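Local coordinates for protein iron transport multicopper oxidase FET3 (Saccharomyces cerevisiae, PDB 1ZPU) that oxidises ferrous to ferric iron with four copper ions and molecular oxygen for high-affinity iron uptake in yeast, and also has cuprous oxidase activity, at residues Pro347-Val352 with Gln490-Asn495. Numbering follows the deposited sequence.
Sequences PTLMTV and QQLSEN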
loop_
_atom_site.group_PDB
_atom_site.type_symbol
_atom_site.label_atom_id
_atom_site.label_comp_id
_atom_site.label_asym_id
_atom_site.label_seq_id
_atom_site.Cartn_x
_atom_site.Cartn_y
_atom_site.Cartn_z
ATOM N N PRO A 347 16.529 -12.198 -6.865
ATOM C CA PRO A 347 15.985 -10.911 -6.427
ATOM C C PRO A 347 16.714 -9.756 -7.091
ATOM O O PRO A 347 17.932 -9.815 -7.225
ATOM C CB PRO A 347 16.290 -10.894 -4.929
ATOM C CG PRO A 347 16.432 -12.312 -4.538
ATOM C CD PRO A 347 16.900 -13.060 -5.725
ATOM N N THR A 348 15.978 -8.721 -7.492
ATOM C CA THR A 348 16.557 -7.571 -8.189
ATOM C C THR A 348 17.816 -7.056 -7.495
ATOM O O THR A 348 18.883 -6.993 -8.115
ATOM C CB THR A 348 15.552 -6.403 -8.314
ATOM O OG1 THR A 348 14.274 -6.901 -8.726
ATOM C CG2 THR A 348 16.044 -5.373 -9.328
ATOM N N LEU A 349 17.685 -6.715 -6.211
ATOM C CA LEU A 349 18.804 -6.181 -5.427
ATOM C C LEU A 349 20.031 -7.101 -5.423
ATOM O O LEU A 349 21.166 -6.639 -5.558
ATOM C CB LEU A 349 18.363 -5.851 -3.998
ATOM C CG LEU A 349 19.357 -5.234 -3.009
ATOM C CD1 LEU A 349 19.879 -3.889 -3.471
ATOM C CD2 LEU A 349 18.692 -5.091 -1.670
ATOM N N MET A 350 19.794 -8.401 -5.295
ATOM C CA MET A 350 20.868 -9.377 -5.283
ATOM C C MET A 350 21.688 -9.368 -6.578
ATOM O O MET A 350 22.904 -9.634 -6.550
ATOM C CB MET A 350 20.311 -10.766 -4.976
ATOM C CG MET A 350 20.224 -11.093 -3.489
ATOM S SD MET A 350 19.116 -10.034 -2.521
ATOM C CE MET A 350 18.932 -11.025 -1.033
ATOM N N THR A 351 21.044 -9.050 -7.702
ATOM C CA THR A 351 21.787 -8.990 -8.966
ATOM C C THR A 351 22.552 -7.679 -9.096
ATOM O O THR A 351 23.699 -7.691 -9.544
ATOM C CB THR A 351 20.965 -9.342 -10.256
ATOM O OG1 THR A 351 20.532 -8.151 -10.923
ATOM C CG2 THR A 351 19.779 -10.244 -9.955
ATOM N N VAL A 352 21.955 -6.561 -8.677
ATOM C CA VAL A 352 22.698 -5.287 -8.654
ATOM C C VAL A 352 23.950 -5.348 -7.756
ATOM O O VAL A 352 25.004 -4.792 -8.099
ATOM C CB VAL A 352 21.807 -4.019 -8.364
ATOM C CG1 VAL A 352 20.395 -4.380 -8.014
ATOM C CG2 VAL A 352 22.438 -3.106 -7.309
ATOM N N GLN A 490 24.423 -0.738 2.531
ATOM C CA GLN A 490 23.539 -1.385 1.587
ATOM C C GLN A 490 23.881 -2.864 1.391
ATOM O O GLN A 490 23.044 -3.639 0.924
ATOM C CB GLN A 490 23.612 -0.630 0.269
ATOM C CG GLN A 490 22.391 -0.742 -0.575
ATOM C CD GLN A 490 21.203 -0.025 0.009
ATOM O OE1 GLN A 490 20.335 -0.651 0.612
ATOM N NE2 GLN A 490 21.154 1.293 -0.164
ATOM N N GLN A 491 25.105 -3.248 1.758
ATOM C CA GLN A 491 25.571 -4.632 1.603
ATOM C C GLN A 491 24.722 -5.600 2.426
ATOM O O GLN A 491 24.312 -5.279 3.535
ATOM C CB GLN A 491 27.066 -4.774 1.951
ATOM C CG GLN A 491 28.051 -3.899 1.128
ATOM C CD GLN A 491 27.833 -4.003 -0.389
ATOM O OE1 GLN A 491 28.209 -4.998 -1.015
ATOM N NE2 GLN A 491 27.228 -2.966 -0.980
ATOM N N LEU A 492 24.450 -6.775 1.864
ATOM C CA LEU A 492 23.585 -7.766 2.501
ATOM C C LEU A 492 24.243 -8.396 3.717
ATOM O O LEU A 492 25.416 -8.765 3.684
ATOM C CB LEU A 492 23.148 -8.856 1.514
ATOM C CG LEU A 492 22.428 -8.386 0.248
ATOM C CD1 LEU A 492 22.467 -9.449 -0.839
ATOM C CD2 LEU A 492 21.001 -7.945 0.527
ATOM N N SER A 493 23.465 -8.511 4.786
ATOM C CA SER A 493 23.901 -9.100 6.046
ATOM C C SER A 493 23.991 -10.621 5.954
ATOM O O SER A 493 23.421 -11.231 5.044
ATOM C CB SER A 493 22.908 -8.733 7.145
ATOM O OG SER A 493 21.614 -9.216 6.833
ATOM N N GLU A 494 24.696 -11.228 6.908
ATOM C CA GLU A 494 24.788 -12.687 6.991
ATOM C C GLU A 494 23.380 -13.283 7.126
ATOM O O GLU A 494 23.038 -14.234 6.424
ATOM C CB GLU A 494 25.687 -13.157 8.155
ATOM C CG GLU A 494 26.884 -12.254 8.506
ATOM C CD GLU A 494 28.155 -12.588 7.735
ATOM O OE1 GLU A 494 28.059 -13.050 6.575
ATOM O OE2 GLU A 494 29.262 -12.380 8.292
ATOM N N ASN A 495 22.569 -12.705 8.008
ATOM C CA ASN A 495 21.205 -13.174 8.203
ATOM C C ASN A 495 20.394 -13.300 6.910
ATOM O O ASN A 495 19.758 -14.337 6.686
ATOM C CB ASN A 495 20.452 -12.309 9.207
ATOM C CG ASN A 495 19.017 -12.754 9.372
ATOM O OD1 ASN A 495 18.079 -11.966 9.199
ATOM N ND2 ASN A 495 18.834 -14.039 9.665
#
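Met350 and Leu492 come nearest across the two backbones, CA to CA 8.4 Å, where one turn of helix 348-352 meets the extended chain leading into helix 494-502. No hydrogen bond joins the two segments, and the side chains that touch are apolar. Leu492 directs its CB toward the helix. CD1 of Leu492 lies against the outer half of Met350, 3.8 Å from SD of Met350, with CG and CE at similar range. CD2 of Leu492 lies 4.0 Å from CE of Met350. The Met350 chain does not leave the helix in the direction of its partner. A bend at chi2 (63°) brings the thioether round to Leu492, and the two side chains cross at a slant. Leu349 adds a looser touch, its CD2 to CD2 of Leu492 at 4.3 Å. An alanine in place of Met350 would probably leave both methyls of Leu492 without their main partner and open a gap beside the helix. Leu349 also packs on Ile484 of helix 481-486 and on Val458 of strand 457-463. It lies about 11 Å, side chain to side chain, from the type 3 copper ligand His397. Beyond Leu492, Ser493 is the N-cap of helix 494-502, and its OG makes a weak hydrogen bond to the backbone N of His496. The contact thus joins the chain between helices 481-486 and 494-502 to a short helix within the third plastocyanin-like (cupredoxin) repeat of this multicopper oxidase.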